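Local structure of phosphoglycerol transferase GacH (Streptococcus pyogenes MGAS5005, 6DGM) at residues Lys69-Ser74 with Asp292-Ser297. The protein probably transfers glycerol phosphate onto the rhamnose polysaccharide of the streptococcal cell wall, this chain being its metal-binding, probably extracellular catalytic domain. Residues are numbered along the deposited sequence; the frame is centred on the assembly and turned at random.
Sequences KAIKNS and DYFIWS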
loop_
_atom_site.group_PDB
_atom_site.type_symbol
_atom_site.label_atom_id
_atom_site.label_comp_id
_atom_site.label_asym_id
_atom_site.label_seq_id
_atom_site.Cartn_x
_atom_site.Cartn_y
_atom_site.Cartn_z
ATOM N N LYS A 69 -1.657 12.636 -11.862
ATOM C CA LYS A 69 -0.747 12.293 -12.945
ATOM C C LYS A 69 0.493 13.173 -12.911
ATOM O O LYS A 69 1.606 12.697 -13.166
ATOM C CB LYS A 69 -1.439 12.382 -14.294
ATOM C CG LYS A 69 -2.435 11.241 -14.510
ATOM C CD LYS A 69 -2.655 10.970 -15.987
ATOM C CE LYS A 69 -3.610 11.962 -16.612
ATOM N NZ LYS A 69 -4.910 11.303 -16.964
ATOM N N ALA A 70 0.321 14.451 -12.574
ATOM C CA ALA A 70 1.462 15.347 -12.472
ATOM C C ALA A 70 2.365 14.949 -11.311
ATOM O O ALA A 70 3.593 15.050 -11.408
ATOM C CB ALA A 70 0.969 16.774 -12.289
ATOM N N ILE A 71 1.773 14.529 -10.197
ATOM C CA ILE A 71 2.570 14.034 -9.081
ATOM C C ILE A 71 3.373 12.813 -9.513
ATOM O O ILE A 71 4.582 12.720 -9.264
ATOM C CB ILE A 71 1.668 13.742 -7.867
ATOM C CG1 ILE A 71 1.095 15.046 -7.318
ATOM C CG2 ILE A 71 2.464 12.980 -6.806
ATOM C CD1 ILE A 71 -0.186 14.857 -6.525
ATOM N N LYS A 72 2.718 11.863 -10.194
ATOM C CA LYS A 72 3.410 10.655 -10.636
ATOM C C LYS A 72 4.595 10.996 -11.539
ATOM O O LYS A 72 5.647 10.349 -11.477
ATOM C CB LYS A 72 2.432 9.727 -11.359
ATOM C CG LYS A 72 1.356 9.115 -10.458
ATOM C CD LYS A 72 0.437 8.149 -11.215
ATOM C CE LYS A 72 1.152 6.850 -11.560
ATOM N NZ LYS A 72 0.378 6.015 -12.515
ATOM N N ASN A 73 4.446 12.017 -12.384
ATOM C CA ASN A 73 5.531 12.393 -13.273
ATOM C C ASN A 73 6.720 12.985 -12.520
ATOM O O ASN A 73 7.825 13.003 -13.069
ATOM C CB ASN A 73 5.028 13.400 -14.311
ATOM C CG ASN A 73 4.180 12.758 -15.387
ATOM O OD1 ASN A 73 4.348 11.579 -15.714
ATOM N ND2 ASN A 73 3.259 13.537 -15.953
ATOM N N SER A 74 6.516 13.444 -11.277
ATOM C CA SER A 74 7.511 14.206 -10.533
ATOM C C SER A 74 8.291 13.373 -9.529
ATOM O O SER A 74 9.243 13.880 -8.928
ATOM C CB SER A 74 6.836 15.341 -9.743
ATOM O OG SER A 74 6.120 14.850 -8.597
ATOM N N ASP A 292 -2.875 2.824 -9.634
ATOM C CA ASP A 292 -1.823 3.841 -9.578
ATOM C C ASP A 292 -1.177 3.908 -8.206
ATOM O O ASP A 292 -1.841 3.724 -7.187
ATOM C CB ASP A 292 -2.436 5.205 -9.903
ATOM C CG ASP A 292 -3.062 5.236 -11.275
ATOM O OD1 ASP A 292 -4.256 4.851 -11.396
ATOM O OD2 ASP A 292 -2.345 5.611 -12.241
ATOM N N TYR A 293 0.126 4.176 -8.185
ATOM C CA TYR A 293 0.806 4.478 -6.935
ATOM C C TYR A 293 1.832 5.586 -7.156
ATOM O O TYR A 293 2.336 5.798 -8.261
ATOM C CB TYR A 293 1.508 3.250 -6.313
ATOM C CG TYR A 293 2.911 3.015 -6.855
ATOM C CD1 TYR A 293 4.012 3.606 -6.245
ATOM C CD2 TYR A 293 3.133 2.234 -7.992
ATOM C CE1 TYR A 293 5.280 3.431 -6.747
ATOM C CE2 TYR A 293 4.408 2.055 -8.501
ATOM C CZ TYR A 293 5.478 2.651 -7.869
ATOM O OH TYR A 293 6.760 2.494 -8.340
ATOM N N PHE A 294 2.148 6.282 -6.070
ATOM C CA PHE A 294 3.306 7.164 -6.039
ATOM C C PHE A 294 3.909 7.167 -4.641
ATOM O O PHE A 294 3.247 6.848 -3.648
ATOM C CB PHE A 294 3.008 8.587 -6.549
ATOM C CG PHE A 294 2.049 9.395 -5.703
ATOM C CD1 PHE A 294 2.458 9.960 -4.515
ATOM C CD2 PHE A 294 0.753 9.644 -6.142
ATOM C CE1 PHE A 294 1.600 10.719 -3.749
ATOM C CE2 PHE A 294 -0.112 10.423 -5.387
ATOM C CZ PHE A 294 0.314 10.967 -4.192
ATOM N N ILE A 295 5.189 7.526 -4.584
ATOM C CA ILE A 295 5.935 7.660 -3.344
ATOM C C ILE A 295 6.532 9.061 -3.402
ATOM O O ILE A 295 7.396 9.329 -4.242
ATOM C CB ILE A 295 7.021 6.585 -3.199
ATOM C CG1 ILE A 295 6.386 5.185 -3.216
ATOM C CG2 ILE A 295 7.776 6.803 -1.900
ATOM C CD1 ILE A 295 7.377 4.018 -3.099
ATOM N N TRP A 296 6.011 9.970 -2.568
ATOM C CA TRP A 296 6.296 11.399 -2.667
ATOM C C TRP A 296 6.747 11.914 -1.310
ATOM O O TRP A 296 6.066 11.680 -0.306
ATOM C CB TRP A 296 5.020 12.144 -3.081
ATOM C CG TRP A 296 5.116 13.651 -3.144
ATOM C CD1 TRP A 296 5.390 14.400 -4.243
ATOM C CD2 TRP A 296 4.916 14.578 -2.068
ATOM N NE1 TRP A 296 5.377 15.731 -3.927
ATOM C CE2 TRP A 296 5.092 15.871 -2.596
ATOM C CE3 TRP A 296 4.621 14.438 -0.711
ATOM C CZ2 TRP A 296 4.967 17.027 -1.815
ATOM C CZ3 TRP A 296 4.490 15.577 0.062
ATOM C CH2 TRP A 296 4.657 16.859 -0.492
ATOM N N SER A 297 7.878 12.629 -1.290
ATOM C CA SER A 297 8.389 13.319 -0.111
ATOM C C SER A 297 8.151 14.820 -0.236
ATOM O O SER A 297 8.036 15.369 -1.336
ATOM C CB SER A 297 9.892 13.070 0.070
ATOM O OG SER A 297 10.209 11.695 0.082
#
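Lys-72 reaches off the helix 69-74 to Asp-292 on the strand 292-297, and its NZ lies 2.8 Å from Asp-292 OD2 in a salt bridge. The lysine leaves the backbone extended and then bends at chi3 (72°), which brings Lys-72 CE to 3.7 Å from Tyr-293 O. NZ uses the anti lone pair of OD2, on the side away from the other carboxylate oxygen, and the two side chains cross at about a right angle. That other oxygen, OD1, pairs with Arg-54 and takes the backbone N-H of Asp-51, so this buried carboxylate is held from both of its oxygens.

The preceding residue, Ile-71, sets a methyl on Phe-294. Ile-71 CG2, anti to the backbone N, stands 3.6 Å from the centroid of the Phe-294 ring and only 4° off the normal, a CH-pi contact with all six ring carbons at nearly equal range. Ile-71 CG2 is also 4.1 Å from Trp-296 CD1. Here a helix lies across the large central sheet of the alkaline phosphatase/sulfatase-type fold; the axis of 69-74 passes 8.2 Å from that of 292-297, at 60°. The strand runs antiparallel to both its neighbours, 263-269 and 77-81, while helix 229-257 brings Leu-253 against both Ile-71 and Trp-296. The bound manganese is about 14 Å from the side chain of Asp-292.

Toward the far end of the strand, Ser-74 OG comes near the plane of the Trp-296 ring, at its edge, and donates to Ile-71 O at 2.7 Å; that carbonyl also accepts the N-H of Ser-74.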